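Local atomic coordinates of similar to N-acetyltransferase (Staphylococcus aureus subsp. aureus, PDB entry 4MBU), a protein that probably transfers an acetyl group from acetyl-coenzyme A to an amine acceptor, as a member of the Gcn5-related N-acetyltransferase family. Residues 115-120 with 159-164; 18-23 with 65-70; 26-31 with 153-158. All blocks are in the same frame, centred on the assembly; numbering follows the deposited sequence.

Contact 1 of 3, residues 115-120 with 159-164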
loop_
_atom_site.group_PDB
_atom_site.type_symbol
_atom_site.label_atom_id
_atom_site.label_comp_id
_atom_site.label_asym_id
_atom_site.label_seq_id
_atom_site.Cartn_x
_atom_site.Cartn_y
_atom_site.Cartn_z
ATOM N N TYR A 115 -1.044 -20.692 -16.253
ATOM C CA TYR A 115 -0.391 -20.230 -15.037
ATOM C C TYR A 115 -1.444 -19.919 -13.977
ATOM O O TYR A 115 -2.628 -19.770 -14.293
ATOM C CB TYR A 115 0.520 -19.028 -15.327
ATOM C CG TYR A 115 1.707 -19.405 -16.197
ATOM C CD1 TYR A 115 2.780 -20.099 -15.662
ATOM C CD2 TYR A 115 1.742 -19.083 -17.555
ATOM C CE1 TYR A 115 3.865 -20.454 -16.441
ATOM C CE2 TYR A 115 2.833 -19.435 -18.352
ATOM C CZ TYR A 115 3.885 -20.122 -17.781
ATOM O OH TYR A 115 4.976 -20.482 -18.534
ATOM N N ARG A 116 -1.022 -19.843 -12.719
ATOM C CA ARG A 116 -1.949 -19.589 -11.619
ATOM C C ARG A 116 -1.831 -18.160 -11.123
ATOM O O ARG A 116 -2.833 -17.520 -10.786
ATOM C CB ARG A 116 -1.668 -20.543 -10.450
ATOM C CG ARG A 116 -2.515 -20.240 -9.185
ATOM C CD ARG A 116 -4.004 -20.418 -9.477
ATOM N NE ARG A 116 -4.885 -19.882 -8.438
ATOM C CZ ARG A 116 -5.304 -20.569 -7.374
ATOM N NH1 ARG A 116 -4.902 -21.822 -7.183
ATOM N NH2 ARG A 116 -6.119 -19.997 -6.490
ATOM N N THR A 117 -0.594 -17.666 -11.073
ATOM C CA THR A 117 -0.299 -16.420 -10.374
ATOM C C THR A 117 0.617 -15.522 -11.195
ATOM O O THR A 117 1.713 -15.940 -11.612
ATOM C CB THR A 117 0.340 -16.709 -8.998
ATOM O OG1 THR A 117 -0.575 -17.494 -8.217
ATOM C CG2 THR A 117 0.666 -15.411 -8.258
ATOM N N LEU A 118 0.155 -14.293 -11.440
ATOM C CA LEU A 118 0.948 -13.302 -12.173
ATOM C C LEU A 118 1.426 -12.213 -11.210
ATOM O O LEU A 118 0.619 -11.592 -10.505
ATOM C CB LEU A 118 0.128 -12.705 -13.328
ATOM C CG LEU A 118 0.763 -11.658 -14.258
ATOM C CD1 LEU A 118 2.000 -12.238 -14.911
ATOM C CD2 LEU A 118 -0.229 -11.223 -15.326
ATOM N N VAL A 119 2.737 -11.991 -11.181
ATOM C CA VAL A 119 3.366 -11.064 -10.235
ATOM C C VAL A 119 4.017 -9.868 -10.955
ATOM O O VAL A 119 4.654 -10.016 -12.011
ATOM C CB VAL A 119 4.440 -11.766 -9.359
ATOM C CG1 VAL A 119 5.032 -10.782 -8.350
ATOM C CG2 VAL A 119 3.862 -12.980 -8.623
ATOM N N ALA A 120 3.807 -8.683 -10.385
ATOM C CA ALA A 120 4.449 -7.454 -10.825
ATOM C C ALA A 120 5.328 -6.937 -9.705
ATOM O O ALA A 120 4.865 -6.768 -8.567
ATOM C CB ALA A 120 3.412 -6.400 -11.167
ATOM N N PHE A 159 5.115 -5.575 -4.428
ATOM C CA PHE A 159 4.675 -6.718 -5.213
ATOM C C PHE A 159 3.166 -6.647 -5.375
ATOM O O PHE A 159 2.436 -6.483 -4.395
ATOM C CB PHE A 159 5.040 -8.019 -4.506
ATOM C CG PHE A 159 6.470 -8.433 -4.685
ATOM C CD1 PHE A 159 7.213 -8.854 -3.599
ATOM C CD2 PHE A 159 7.060 -8.442 -5.934
ATOM C CE1 PHE A 159 8.524 -9.252 -3.748
ATOM C CE2 PHE A 159 8.383 -8.838 -6.089
ATOM C CZ PHE A 159 9.108 -9.246 -4.995
ATOM N N TYR A 160 2.701 -6.765 -6.613
ATOM C CA TYR A 160 1.274 -6.854 -6.886
ATOM C C TYR A 160 1.006 -8.197 -7.522
ATOM O O TYR A 160 1.817 -8.693 -8.305
ATOM C CB TYR A 160 0.806 -5.701 -7.783
ATOM C CG TYR A 160 0.686 -4.402 -7.017
ATOM C CD1 TYR A 160 -0.557 -3.915 -6.612
ATOM C CD2 TYR A 160 1.817 -3.681 -6.670
ATOM C CE1 TYR A 160 -0.655 -2.743 -5.890
ATOM C CE2 TYR A 160 1.726 -2.505 -5.956
ATOM C CZ TYR A 160 0.487 -2.048 -5.566
ATOM O OH TYR A 160 0.391 -0.877 -4.852
ATOM N N GLU A 161 -0.108 -8.819 -7.159
ATOM C CA GLU A 161 -0.381 -10.134 -7.725
ATOM C C GLU A 161 -1.813 -10.302 -8.192
ATOM O O GLU A 161 -2.757 -9.782 -7.581
ATOM C CB GLU A 161 0.036 -11.269 -6.773
ATOM C CG GLU A 161 -0.823 -11.446 -5.539
ATOM C CD GLU A 161 -0.398 -12.649 -4.706
ATOM O OE1 GLU A 161 -0.281 -12.500 -3.474
ATOM O OE2 GLU A 161 -0.195 -13.745 -5.276
ATOM N N LEU A 162 -1.946 -11.023 -9.299
ATOM C CA LEU A 162 -3.239 -11.428 -9.830
ATOM C C LEU A 162 -3.369 -12.940 -9.792
ATOM O O LEU A 162 -2.496 -13.667 -10.314
ATOM C CB LEU A 162 -3.377 -10.950 -11.271
ATOM C CG LEU A 162 -4.628 -11.353 -12.047
ATOM C CD1 LEU A 162 -5.882 -10.712 -11.435
ATOM C CD2 LEU A 162 -4.473 -10.947 -13.505
ATOM N N ASP A 163 -4.452 -13.404 -9.163
ATOM C CA ASP A 163 -4.863 -14.803 -9.244
ATOM C C ASP A 163 -5.553 -15.022 -10.582
ATOM O O ASP A 163 -6.658 -14.512 -10.817
ATOM C CB ASP A 163 -5.842 -15.165 -8.122
ATOM C CG ASP A 163 -6.116 -16.672 -8.049
ATOM O OD1 ASP A 163 -5.737 -17.411 -8.994
ATOM O OD2 ASP A 163 -6.700 -17.131 -7.046
ATOM N N LEU A 164 -4.902 -15.789 -11.454
ATOM C CA LEU A 164 -5.416 -16.047 -12.794
ATOM C C LEU A 164 -6.569 -17.074 -12.857
ATOM O O LEU A 164 -7.170 -17.265 -13.922
ATOM C CB LEU A 164 -4.272 -16.495 -13.701
ATOM C CG LEU A 164 -3.094 -15.535 -13.807
ATOM C CD1 LEU A 164 -1.966 -16.210 -14.539
ATOM C CD2 LEU A 164 -3.526 -14.294 -14.539
#

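Contact 2 of 3, residues 18-23 with 65-70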
loop_
_atom_site.group_PDB
_atom_site.type_symbol
_atom_site.label_atom_id
_atom_site.label_comp_id
_atom_site.label_asym_id
_atom_site.label_seq_id
_atom_site.Cartn_x
_atom_site.Cartn_y
_atom_site.Cartn_z
ATOM N N ALA A 18 15.945 0.793 -27.337
ATOM C CA ALA A 18 15.935 2.217 -27.023
ATOM C C ALA A 18 15.022 2.433 -25.834
ATOM O O ALA A 18 15.423 3.043 -24.826
ATOM C CB ALA A 18 15.472 3.036 -28.218
ATOM N N ILE A 19 13.820 1.861 -25.928
ATOM C CA ILE A 19 12.816 2.061 -24.894
ATOM C C ILE A 19 13.421 1.627 -23.556
ATOM O O ILE A 19 13.443 2.403 -22.590
ATOM C CB ILE A 19 11.516 1.271 -25.207
ATOM C CG1 ILE A 19 10.882 1.769 -26.510
ATOM C CG2 ILE A 19 10.519 1.399 -24.073
ATOM C CD1 ILE A 19 9.613 0.984 -26.903
ATOM N N TYR A 20 14.001 0.425 -23.545
ATOM C CA TYR A 20 14.537 -0.156 -22.320
ATOM C C TYR A 20 15.614 0.760 -21.783
ATOM O O TYR A 20 15.599 1.113 -20.604
ATOM C CB TYR A 20 15.109 -1.545 -22.596
ATOM C CG TYR A 20 15.467 -2.368 -21.368
ATOM C CD1 TYR A 20 14.479 -2.898 -20.544
ATOM C CD2 TYR A 20 16.793 -2.663 -21.070
ATOM C CE1 TYR A 20 14.812 -3.686 -19.441
ATOM C CE2 TYR A 20 17.136 -3.443 -19.985
ATOM C CZ TYR A 20 16.142 -3.949 -19.170
ATOM O OH TYR A 20 16.494 -4.724 -18.095
ATOM N N ASN A 21 16.515 1.195 -22.659
ATOM C CA ASN A 21 17.639 1.989 -22.175
ATOM C C ASN A 21 17.185 3.337 -21.640
ATOM O O ASN A 21 17.764 3.844 -20.676
ATOM C CB ASN A 21 18.729 2.145 -23.239
ATOM C CG ASN A 21 19.634 0.936 -23.316
ATOM O OD1 ASN A 21 19.716 0.150 -22.368
ATOM N ND2 ASN A 21 20.331 0.784 -24.443
ATOM N N ASP A 22 16.122 3.894 -22.227
ATOM C CA ASP A 22 15.604 5.165 -21.736
ATOM C C ASP A 22 15.193 4.942 -20.282
ATOM O O ASP A 22 15.546 5.718 -19.381
ATOM C CB ASP A 22 14.409 5.617 -22.576
ATOM C CG ASP A 22 14.299 7.130 -22.675
ATOM O OD1 ASP A 22 15.341 7.794 -22.870
ATOM O OD2 ASP A 22 13.171 7.658 -22.565
ATOM N N ALA A 23 14.523 3.818 -20.051
ATOM C CA ALA A 23 14.013 3.507 -18.728
ATOM C C ALA A 23 15.177 3.328 -17.761
ATOM O O ALA A 23 15.082 3.690 -16.578
ATOM C CB ALA A 23 13.135 2.268 -18.781
ATOM N N LEU A 65 5.967 1.371 -30.059
ATOM C CA LEU A 65 5.833 2.343 -28.976
ATOM C C LEU A 65 5.807 1.670 -27.616
ATOM O O LEU A 65 5.831 2.347 -26.580
ATOM C CB LEU A 65 4.569 3.192 -29.152
ATOM C CG LEU A 65 4.463 3.947 -30.486
ATOM C CD1 LEU A 65 3.213 4.823 -30.525
ATOM C CD2 LEU A 65 5.711 4.785 -30.756
ATOM N N GLY A 66 5.722 0.343 -27.597
ATOM C CA GLY A 66 5.815 -0.314 -26.300
ATOM C C GLY A 66 6.085 -1.793 -26.420
ATOM O O GLY A 66 5.858 -2.368 -27.485
ATOM N N PHE A 67 6.570 -2.410 -25.345
ATOM C CA PHE A 67 6.736 -3.867 -25.336
ATOM C C PHE A 67 6.484 -4.452 -23.958
ATOM O O PHE A 67 6.443 -3.721 -22.973
ATOM C CB PHE A 67 8.094 -4.296 -25.909
ATOM C CG PHE A 67 9.238 -4.181 -24.946
ATOM C CD1 PHE A 67 9.907 -2.973 -24.780
ATOM C CD2 PHE A 67 9.678 -5.299 -24.238
ATOM C CE1 PHE A 67 10.989 -2.874 -23.891
ATOM C CE2 PHE A 67 10.756 -5.210 -23.358
ATOM C CZ PHE A 67 11.409 -3.996 -23.180
ATOM N N ALA A 68 6.280 -5.768 -23.903
ATOM C CA ALA A 68 5.891 -6.445 -22.666
ATOM C C ALA A 68 6.205 -7.923 -22.726
ATOM O O ALA A 68 6.115 -8.551 -23.782
ATOM C CB ALA A 68 4.417 -6.248 -22.391
ATOM N N THR A 69 6.560 -8.491 -21.580
ATOM C CA THR A 69 6.887 -9.899 -21.553
ATOM C C THR A 69 6.606 -10.509 -20.183
ATOM O O THR A 69 6.383 -9.788 -19.208
ATOM C CB THR A 69 8.374 -10.127 -21.959
ATOM O OG1 THR A 69 8.637 -11.532 -22.059
ATOM C CG2 THR A 69 9.321 -9.514 -20.931
ATOM N N PHE A 70 6.576 -11.838 -20.111
ATOM C CA PHE A 70 6.630 -12.477 -18.796
ATOM C C PHE A 70 7.614 -13.639 -18.756
ATOM O O PHE A 70 8.060 -14.121 -19.802
ATOM C CB PHE A 70 5.239 -12.825 -18.226
ATOM C CG PHE A 70 4.486 -13.920 -18.970
ATOM C CD1 PHE A 70 3.239 -13.659 -19.519
ATOM C CD2 PHE A 70 4.990 -15.215 -19.063
ATOM C CE1 PHE A 70 2.522 -14.662 -20.166
ATOM C CE2 PHE A 70 4.283 -16.217 -19.729
ATOM C CZ PHE A 70 3.050 -15.940 -20.274
#

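Contact 3 of 3, residues 26-31 with 153-158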
loop_
_atom_site.group_PDB
_atom_site.type_symbol
_atom_site.label_atom_id
_atom_site.label_comp_id
_atom_site.label_asym_id
_atom_site.label_seq_id
_atom_site.Cartn_x
_atom_site.Cartn_y
_atom_site.Cartn_z
ATOM N N ASN A 26 16.706 7.063 -17.027
ATOM C CA ASN A 26 15.908 8.126 -16.415
ATOM C C ASN A 26 14.966 7.733 -15.284
ATOM O O ASN A 26 14.441 8.598 -14.589
ATOM C CB ASN A 26 15.093 8.836 -17.497
ATOM C CG ASN A 26 15.972 9.510 -18.514
ATOM O OD1 ASN A 26 16.029 9.091 -19.675
ATOM N ND2 ASN A 26 16.691 10.554 -18.080
ATOM N N THR A 27 14.715 6.443 -15.118
ATOM C CA THR A 27 13.692 6.021 -14.164
ATOM C C THR A 27 14.164 4.866 -13.304
ATOM O O THR A 27 15.228 4.283 -13.539
ATOM C CB THR A 27 12.379 5.582 -14.869
ATOM O OG1 THR A 27 12.549 4.262 -15.397
ATOM C CG2 THR A 27 12.009 6.538 -16.013
ATOM N N THR A 28 13.339 4.531 -12.321
ATOM C CA THR A 28 13.567 3.390 -11.453
ATOM C C THR A 28 12.760 2.184 -11.929
ATOM O O THR A 28 12.536 1.243 -11.174
ATOM C CB THR A 28 13.120 3.716 -10.040
ATOM O OG1 THR A 28 11.740 4.085 -10.071
ATOM C CG2 THR A 28 13.929 4.875 -9.484
ATOM N N ALA A 29 12.303 2.229 -13.177
ATOM C CA ALA A 29 11.513 1.138 -13.734
ATOM C C ALA A 29 12.381 -0.106 -13.975
ATOM O O ALA A 29 11.874 -1.225 -14.047
ATOM C CB ALA A 29 10.840 1.579 -15.028
ATOM N N VAL A 30 13.689 0.107 -14.111
ATOM C CA VAL A 30 14.658 -0.978 -14.237
ATOM C C VAL A 30 15.736 -0.756 -13.181
ATOM O O VAL A 30 16.398 0.290 -13.185
ATOM C CB VAL A 30 15.331 -0.975 -15.626
ATOM C CG1 VAL A 30 16.163 -2.238 -15.813
ATOM C CG2 VAL A 30 14.291 -0.879 -16.737
ATOM N N TYR A 31 15.905 -1.716 -12.267
ATOM C CA TYR A 31 16.937 -1.606 -11.235
ATOM C C TYR A 31 18.325 -1.918 -11.834
ATOM O O TYR A 31 19.051 -2.800 -11.364
ATOM C CB TYR A 31 16.636 -2.517 -10.031
ATOM C CG TYR A 31 15.557 -2.018 -9.063
ATOM C CD1 TYR A 31 14.576 -1.119 -9.474
ATOM C CD2 TYR A 31 15.532 -2.445 -7.733
ATOM C CE1 TYR A 31 13.592 -0.669 -8.591
ATOM C CE2 TYR A 31 14.538 -2.002 -6.839
ATOM C CZ TYR A 31 13.576 -1.113 -7.287
ATOM O OH TYR A 31 12.586 -0.652 -6.433
ATOM N N TYR A 153 19.302 7.442 -3.893
ATOM C CA TYR A 153 18.328 7.157 -2.844
ATOM C C TYR A 153 17.896 5.686 -2.764
ATOM O O TYR A 153 18.059 4.911 -3.718
ATOM C CB TYR A 153 17.138 8.118 -2.906
ATOM C CG TYR A 153 16.495 8.262 -4.262
ATOM C CD1 TYR A 153 15.607 7.299 -4.734
ATOM C CD2 TYR A 153 16.737 9.380 -5.054
ATOM C CE1 TYR A 153 14.994 7.431 -5.971
ATOM C CE2 TYR A 153 16.128 9.522 -6.298
ATOM C CZ TYR A 153 15.258 8.540 -6.751
ATOM O OH TYR A 153 14.643 8.667 -7.978
ATOM N N TRP A 154 17.375 5.303 -1.604
ATOM C CA TRP A 154 16.936 3.937 -1.390
ATOM C C TRP A 154 15.574 3.723 -2.039
ATOM O O TRP A 154 14.761 4.636 -2.093
ATOM C CB TRP A 154 16.930 3.618 0.107
ATOM C CG TRP A 154 18.323 3.613 0.664
ATOM C CD1 TRP A 154 18.934 4.619 1.368
ATOM C CD2 TRP A 154 19.300 2.568 0.530
ATOM N NE1 TRP A 154 20.228 4.257 1.686
ATOM C CE2 TRP A 154 20.475 3.004 1.187
ATOM C CE3 TRP A 154 19.293 1.307 -0.078
ATOM C CZ2 TRP A 154 21.632 2.221 1.251
ATOM C CZ3 TRP A 154 20.437 0.532 -0.010
ATOM C CH2 TRP A 154 21.595 0.992 0.646
ATOM N N LEU A 155 15.350 2.519 -2.551
ATOM C CA LEU A 155 14.165 2.186 -3.340
ATOM C C LEU A 155 13.401 1.052 -2.668
ATOM O O LEU A 155 14.007 0.086 -2.153
ATOM C CB LEU A 155 14.552 1.727 -4.749
ATOM C CG LEU A 155 15.517 2.561 -5.586
ATOM C CD1 LEU A 155 15.812 1.860 -6.919
ATOM C CD2 LEU A 155 14.927 3.943 -5.838
ATOM N N ASP A 156 12.075 1.180 -2.706
ATOM C CA ASP A 156 11.161 0.187 -2.159
ATOM C C ASP A 156 10.481 -0.531 -3.311
ATOM O O ASP A 156 9.994 0.106 -4.247
ATOM C CB ASP A 156 10.087 0.858 -1.282
ATOM C CG ASP A 156 10.677 1.642 -0.104
ATOM O OD1 ASP A 156 11.861 1.452 0.243
ATOM O OD2 ASP A 156 9.938 2.449 0.486
ATOM N N LEU A 157 10.434 -1.855 -3.242
ATOM C CA LEU A 157 9.803 -2.638 -4.285
ATOM C C LEU A 157 8.483 -3.205 -3.786
ATOM O O LEU A 157 8.444 -3.945 -2.808
ATOM C CB LEU A 157 10.727 -3.778 -4.730
ATOM C CG LEU A 157 10.188 -4.627 -5.886
ATOM C CD1 LEU A 157 10.168 -3.797 -7.163
ATOM C CD2 LEU A 157 11.016 -5.896 -6.081
ATOM N N ALA A 158 7.398 -2.846 -4.459
ATOM C CA ALA A 158 6.082 -3.368 -4.118
ATOM C C ALA A 158 5.736 -4.561 -5.008
ATOM O O ALA A 158 6.043 -4.577 -6.193
ATOM C CB ALA A 158 5.036 -2.289 -4.250
#

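Contact 1 of 3, residues 115-120 with 159-164
Strands 117-120 and 159-163 run antiparallel at 158° with their axes 4.7 Å apart, and four backbone bonds join them as two reciprocal pairs, Leu118 with Leu162 and Ala120 with Tyr160. These bonds are nearly straight and lie in the carbonyl planes. Just before strand 117-123 begins and just after 153-163 ends, a fifth bond, Leu164 N to Arg116 O at 2.8 Å, carries the ladder on, its donor above the carbonyl plane. Arg116 forms a side-on salt bridge with Asp163. Its chain, bent at chi2 (63°), brings NE to 2.7 Å from Asp163 OD1 and NH2 to 3.0 Å from OD2, both oxygens lying in the guanidinium plane; OD2 uses its syn lone pair, whereas OD1 is met from above the carboxylate plane. The cation makes a cation-pi contact with Trp154 of the second subunit. In the mixed GNAT sheet, strand 117-123 sits between 82-89 and 153-163, so its edges are both bonded. Leu118, Leu162 and Leu164 suit the face covered by helix 98-112, their branched aliphatic chains packing on Ile107 and Ala110: Leu164 CD2 comes to 4.2 Å from Leu118 CB, while its CD1 lies 3.8 Å from Tyr115 CB. Thr117, Val119 and Glu161 point to the other face, where Thr117 OG1 bonds Asn146 O and Glu161 OE1 bonds Thr145 N of the second subunit. There Val119 CG1 meets Phe159 CD2 obliquely at 3.9 Å.

Contact 2 of 3, residues 18-23 with 65-70
Ile19 sets CG1 anti to its carbonyl carbon (chi1 -62°) and extends on to CD1, while Phe67 swings its ring into the crowded position between backbone N and carbonyl carbon (chi1 80°), so that the two side chains converge between helix 13-26 and strand 63-72. This is a helix laid across one face of the GNAT sheet: the short segments cross almost perpendicularly, with 9.5 Å between axes, a gap bridged by helix side chains, which meet a side chain and bare backbone of the strand. Near its start the strand carries a classic beta bulge, in which Leu65 and Gly66 both face Phe58 of the neighbouring strand. The CB side of both residues faces away from the helix, although Gly66 carries no side chain, so the tip of Ile19 meets the peptide between them, CD1 lying 3.9 Å from Leu65 C and 4.0 Å from Gly66 N. A branched aliphatic residue is well placed, because its second arm serves another partner: CG2 approaches the rim of the Phe67 ring, 4.3 Å from CE1, close to the ring plane. Tyr20, with CG anti to the backbone N (chi1 -169°), runs past the far end of the same ring. Phe67 is touched along its edge by two consecutive helix residues, and its ring also meets Tyr88 of strand 82-89. Tyr20 has further company: Tyr88 meets it edge-to-face, Arg41 makes a cation-pi contact with it, and Trp76 of the second subunit packs on it. Its own approach to Phe67 is oblique, with CD1 4.2 Å from Phe67 CZ.

Contact 3 of 3, residues 26-31 with 153-158
After Asn26, the last residue of helix 13-26, the chain runs on from Thr27 as an irregular loop, whereas 153-158 form an extended strand; the backbones stay well apart, the nearest CA atoms being those of Thr28 and Leu155 at 8.2 Å. The loop turns: Thr27 OG1 accepts a bond from Ala29 N at 3.0 Å, an ST turn, and also bonds Ala23 O in the last turn of the helix, so threonine suits the place with a short hydroxyl that serves both. Thr28, within the turn, and Tyr31, two residues after it, reach the strand. Tyr31, its CG anti to the carbonyl carbon (chi1 -77°), comes tip to tip with Leu155. Leu155 CD1 stands over one face of the phenol ring, 3.9 Å from the ring centroid and 17° off its normal, a CH-pi contact. An aliphatic methyl fits this flat, electron-rich surface well. Leu155 CB reaches the end of the phenol, 3.5 Å from Tyr31 OH, and Leu157 CD1 approaches obliquely, 4.3 Å from Tyr31 CZ. The hydroxyl itself bonds to Asp123 OD1, which gives the phenol's polar end a partner. On the other branch of Leu155, CD2 lies 3.9 Å from Thr28 CG2. That methyl is 4.1 Å from Tyr153 OH at the exposed end of the contact, while Thr28 OG1 turns to Asp123 OD2 in a weak hydrogen bond. Strand 153-163 lies between 117-123 and 139-150 in the sheet, and the loop, which joins the first two helices of the GNAT fold (13-26 and 38-50) and in relatives often lies near the acceptor site, flanks its beginning, with Val30 turned back onto the helix and Tyr79 of the second subunit meeting the Tyr31 ring.

All three contacts reach the same sheet, but by different chemistry. Contact 1 lies within it, a backbone ladder closed by an ion pair; contacts 2 and 3 bring a helix and a loop to it by apolar packing without hydrogen bonds between the segments, in contact 2 partly onto strand backbone. Contacts 1 and 2 are buried, contact 3 only partly so. Contacts 1 and 3 share strand 153-163, end to end, and both meet the second subunit, which contact 2 touches through Tyr20 alone. Contacts 2 and 3 both draw on helix 13-26 and what follows it: Val30 packs on Tyr20 and Ala23. The segments of contacts 1 and 2 touch through Tyr115 CE2 and Phe70 CE2, 3.8 Å apart.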